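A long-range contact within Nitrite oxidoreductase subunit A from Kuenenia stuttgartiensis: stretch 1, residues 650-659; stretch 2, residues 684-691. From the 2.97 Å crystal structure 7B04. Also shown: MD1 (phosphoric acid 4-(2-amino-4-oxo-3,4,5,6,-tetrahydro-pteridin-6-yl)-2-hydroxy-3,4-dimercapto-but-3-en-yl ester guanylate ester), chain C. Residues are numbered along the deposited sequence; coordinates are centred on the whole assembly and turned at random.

Stretch 1 650-659: WFTNVNLINN
Stretch 2 (684-691) ITGSIEYA

Stretch 1 enters as a strand, Trp-650 to Thr-652, and leaves it through a loop at Asn-653 to Asn-655. Asn-653 has phi/psi of 52/27. From Leu-656 to Asn-658 the backbone takes helical angles, near -53/-49, -75/-45 and -61/-44. Asn-659 N closes this bend by donating to Asn-655 O at 2.8 Å. Stretch 2 is loop and turn throughout, with helical angles at Ser-687 to Glu-689. The two backbones come nearest at Ile-657 and Ser-687, whose CA atoms lie 5.0 Å apart. The contact is small, burying 330 Å² over both sides.

Ile-684 (phi/psi -82/114; chi1 and chi2 both t) does not reach stretch 1. Thr-685 does, at -111/2 with chi1 p. Thr-685 CB points toward stretch 1 and sits 3.1 Å from Asn-655 OD1. Thr-685 CG2 lies 3.7 Å from MD1 O3'. Thr-685 O is 3.4 Å from Asn-658 OD1; both are acceptors, so no hydrogen bond joins them.

Gly-686 has phi/psi of 81/-28. A CB here would be jammed against the carbonyl O of Thr-685, so the backbone itself calls for glycine. A CB on Gly-686 would also stand 3.5 Å from Asn-658 OD1.

Ser-687 is the centre of the contact (-71/-33, chi1 m). Its CB points toward stretch 1, and its hydroxyl works in both directions. Ser-687 OG donates to Asn-655 OD1 at 2.9 Å. Ser-687 OG also accepts from Asn-658 N at 2.6 Å, with an N-H...O angle of 159°. Asn-655 brings its OD1 into place with chi1 at -145° and chi2 at -23°. Asn-658 has chi1 t, and Asn-658 CB is 3.4 Å from Ser-687 OG. Ser-687 CB also meets the edge of the Phe-651 ring, 4.4 Å from Phe-651 CE2, near the ring plane; Phe-651 has chi1 p.

Ile-688 (-71/-35, chi1 m, chi2 p) points its CB away from stretch 1, though the end of its side chain comes nearer. It starts a type I turn ending at Ala-691, closed by Ala-691 N to Ile-688 O at 3.0 Å. Glu-689 (-63/-26, chi1 m) is out of reach. Tyr-690 (-114/30, chi1 m) starts toward stretch 1, but its side-chain end leads away. Tyr-690 O is 4.0 Å from Ile-657 CD1; Ile-657 is m,t. Ala-691 (-117/176) also points its CB toward stretch 1.

The same bend of stretch 1 holds the cofactor. Asn-655 N donates to MD1 O1B at 3.1 Å, and Asn-659 ND2 donates to MD1 O1B at 2.9 Å. Asn-655 thus bonds MD1 through its backbone and Ser-687 through its side chain.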

# COMPACT_ATOMS: atom_id res chain seq x y z
N TRP B 650 18.58 18.72 -13.20
CA TRP B 650 17.51 19.22 -12.34
C TRP B 650 16.22 18.45 -12.64
O TRP B 650 15.85 18.31 -13.81
CB TRP B 650 17.33 20.72 -12.57
CG TRP B 650 16.26 21.37 -11.78
CD1 TRP B 650 15.81 21.02 -10.54
CD2 TRP B 650 15.52 22.54 -12.15
NE1 TRP B 650 14.83 21.88 -10.13
CE2 TRP B 650 14.63 22.82 -11.11
CE3 TRP B 650 15.52 23.36 -13.29
CZ2 TRP B 650 13.75 23.90 -11.15
CZ3 TRP B 650 14.65 24.42 -13.33
CH2 TRP B 650 13.77 24.68 -12.27
N PHE B 651 15.56 17.97 -11.59
CA PHE B 651 14.41 17.08 -11.75
C PHE B 651 13.35 17.32 -10.68
O PHE B 651 13.68 17.50 -9.50
CB PHE B 651 14.86 15.61 -11.73
CG PHE B 651 15.75 15.26 -10.57
CD1 PHE B 651 17.11 15.50 -10.62
CD2 PHE B 651 15.23 14.66 -9.43
CE1 PHE B 651 17.94 15.18 -9.56
CE2 PHE B 651 16.04 14.33 -8.37
CZ PHE B 651 17.40 14.59 -8.43
N THR B 652 12.07 17.32 -11.11
CA THR B 652 10.89 17.54 -10.27
C THR B 652 10.06 16.27 -10.22
O THR B 652 10.07 15.47 -11.17
CB THR B 652 9.97 18.68 -10.79
OG1 THR B 652 9.41 18.32 -12.07
CG2 THR B 652 10.74 19.97 -10.96
N ASN B 653 9.27 16.10 -9.18
CA ASN B 653 8.35 14.94 -9.07
C ASN B 653 9.09 13.62 -9.27
O ASN B 653 8.45 12.68 -9.66
CB ASN B 653 7.21 15.03 -10.06
CG ASN B 653 5.89 14.51 -9.56
OD1 ASN B 653 5.12 13.97 -10.33
ND2 ASN B 653 5.57 14.71 -8.32
N VAL B 654 10.38 13.55 -8.99
CA VAL B 654 11.06 12.23 -9.08
C VAL B 654 12.11 12.16 -7.98
O VAL B 654 12.61 13.19 -7.64
CB VAL B 654 11.68 12.01 -10.47
CG1 VAL B 654 10.85 11.06 -11.28
CG2 VAL B 654 11.84 13.28 -11.24
N ASN B 655 12.35 10.98 -7.42
CA ASN B 655 13.41 10.71 -6.42
C ASN B 655 14.47 9.96 -7.22
O ASN B 655 14.78 8.86 -6.91
CB ASN B 655 12.88 9.76 -5.36
CG ASN B 655 13.37 9.98 -3.96
OD1 ASN B 655 14.42 10.55 -3.75
ND2 ASN B 655 12.63 9.50 -3.00
N LEU B 656 14.95 10.61 -8.25
CA LEU B 656 15.79 10.03 -9.31
C LEU B 656 16.99 9.32 -8.76
O LEU B 656 17.26 8.21 -9.16
CB LEU B 656 16.23 11.20 -10.17
CG LEU B 656 16.81 10.86 -11.52
CD1 LEU B 656 15.89 11.33 -12.61
CD2 LEU B 656 18.16 11.50 -11.67
N ILE B 657 17.71 9.98 -7.87
CA ILE B 657 18.94 9.37 -7.38
C ILE B 657 18.63 8.24 -6.41
O ILE B 657 19.20 7.14 -6.50
CB ILE B 657 19.85 10.43 -6.75
CG1 ILE B 657 20.29 11.44 -7.81
CG2 ILE B 657 21.08 9.78 -6.12
CD1 ILE B 657 20.99 12.66 -7.25
N ASN B 658 17.70 8.47 -5.48
CA ASN B 658 17.33 7.43 -4.52
C ASN B 658 16.77 6.21 -5.23
O ASN B 658 17.13 5.07 -4.90
CB ASN B 658 16.32 7.99 -3.52
CG ASN B 658 15.91 6.98 -2.47
OD1 ASN B 658 16.36 7.04 -1.32
ND2 ASN B 658 15.03 6.05 -2.83
N ASN B 659 15.91 6.42 -6.22
CA ASN B 659 15.30 5.30 -6.94
C ASN B 659 16.11 4.87 -8.15
O ASN B 659 15.70 3.94 -8.85
CB ASN B 659 13.88 5.67 -7.38
CG ASN B 659 12.95 5.93 -6.22
OD1 ASN B 659 13.06 5.30 -5.17
ND2 ASN B 659 12.02 6.86 -6.40
N ILE B 684 12.51 15.69 2.16
CA ILE B 684 13.94 15.41 2.04
C ILE B 684 14.09 13.91 1.78
O ILE B 684 13.75 13.08 2.62
CB ILE B 684 14.72 15.87 3.29
CG1 ILE B 684 16.22 15.68 3.11
CG2 ILE B 684 14.18 15.23 4.58
CD1 ILE B 684 17.04 16.50 4.08
N THR B 685 14.57 13.56 0.58
CA THR B 685 14.41 12.21 0.06
C THR B 685 15.69 11.39 -0.05
O THR B 685 15.63 10.24 -0.49
CB THR B 685 13.73 12.27 -1.31
OG1 THR B 685 14.38 13.25 -2.13
CG2 THR B 685 12.27 12.62 -1.15
N GLY B 686 16.84 11.93 0.36
CA GLY B 686 18.08 11.24 0.08
C GLY B 686 18.61 11.48 -1.32
O GLY B 686 19.82 11.41 -1.54
N SER B 687 17.73 11.75 -2.29
CA SER B 687 18.21 12.38 -3.51
C SER B 687 18.60 13.83 -3.26
O SER B 687 19.54 14.34 -3.87
CB SER B 687 17.16 12.29 -4.62
OG SER B 687 16.96 10.94 -5.02
N ILE B 688 17.90 14.51 -2.34
CA ILE B 688 18.32 15.84 -1.92
C ILE B 688 19.59 15.74 -1.09
O ILE B 688 20.49 16.59 -1.19
CB ILE B 688 17.20 16.55 -1.13
CG1 ILE B 688 16.23 17.33 -2.02
CG2 ILE B 688 17.78 17.49 -0.07
CD1 ILE B 688 15.47 16.49 -2.99
N GLU B 689 19.71 14.67 -0.31
CA GLU B 689 20.88 14.48 0.54
C GLU B 689 22.16 14.35 -0.27
O GLU B 689 23.25 14.65 0.23
CB GLU B 689 20.69 13.25 1.43
CG GLU B 689 19.99 13.53 2.75
CD GLU B 689 20.96 13.61 3.91
OE1 GLU B 689 21.73 14.59 3.98
OE2 GLU B 689 20.96 12.68 4.75
N TYR B 690 22.05 13.89 -1.51
CA TYR B 690 23.19 13.78 -2.42
C TYR B 690 23.06 14.74 -3.60
O TYR B 690 23.56 14.45 -4.69
CB TYR B 690 23.36 12.35 -2.90
CG TYR B 690 23.96 11.41 -1.86
CD1 TYR B 690 25.33 11.38 -1.64
CD2 TYR B 690 23.16 10.55 -1.12
CE1 TYR B 690 25.88 10.53 -0.70
CE2 TYR B 690 23.70 9.70 -0.18
CZ TYR B 690 25.06 9.69 0.03
OH TYR B 690 25.61 8.84 0.96
N ALA B 691 22.39 15.86 -3.40
CA ALA B 691 22.19 16.88 -4.43
C ALA B 691 22.86 18.19 -4.00
O ALA B 691 23.39 18.31 -2.89
CB ALA B 691 20.70 17.11 -4.70
PB MD1 C . 9.85 7.89 -9.16
O3B MD1 C . 9.01 7.52 -7.80
O1B MD1 C . 11.21 8.40 -8.75
O2B MD1 C . 9.11 8.99 -9.90
O3A MD1 C . 10.02 6.60 -10.18
C10 MD1 C . 9.18 5.49 -10.11
C11 MD1 C . 10.01 4.20 -10.38
O11 MD1 C . 10.42 3.54 -8.98
C12 MD1 C . 9.34 3.36 -11.17
S12 MD1 C . 7.63 3.75 -11.64
C13 MD1 C . 9.90 2.03 -11.78
S13 MD1 C . 8.70 1.14 -12.81
C14 MD1 C . 11.21 1.41 -11.62
N15 MD1 C . 10.95 0.13 -10.70
C16 MD1 C . 12.09 -0.45 -10.11
C15 MD1 C . 11.97 -1.79 -9.47
O14 MD1 C . 10.93 -2.35 -9.48
N17 MD1 C . 13.15 -2.43 -8.83
C17 MD1 C . 14.51 -1.69 -8.81
N16 MD1 C . 15.66 -2.31 -8.19
N18 MD1 C . 14.65 -0.33 -9.45
C20 MD1 C . 13.52 0.30 -10.08
N8 MD1 C . 13.70 1.57 -10.66
C7 MD1 C . 12.40 2.27 -11.26
PA MD1 C . 8.53 8.65 -6.69
O1A MD1 C . 7.30 8.18 -5.96
O2A MD1 C . 9.65 8.83 -5.71
O5' MD1 C . 8.26 10.14 -7.34
C5' MD1 C . 7.63 11.07 -6.49
C4' MD1 C . 8.69 12.02 -5.83
O4' MD1 C . 8.25 13.50 -6.03
C1' MD1 C . 7.66 13.94 -4.65
N9 MD1 C . 6.33 14.60 -4.82
C4 MD1 C . 6.28 15.77 -5.44
N3 MD1 C . 7.34 16.61 -6.04
C2 MD1 C . 6.99 17.87 -6.67
N2 MD1 C . 8.03 18.69 -7.25
N1 MD1 C . 5.62 18.32 -6.71
C6 MD1 C . 4.60 17.50 -6.13
O6 MD1 C . 3.48 17.87 -6.17
C5 MD1 C . 4.98 16.17 -5.47
N7 MD1 C . 4.25 15.24 -4.87
C8 MD1 C . 5.08 14.25 -4.46
C2' MD1 C . 7.56 12.87 -3.96
O2' MD1 C . 7.82 13.16 -2.55
C3' MD1 C . 8.71 11.85 -4.57
O3' MD1 C . 10.01 12.22 -4.02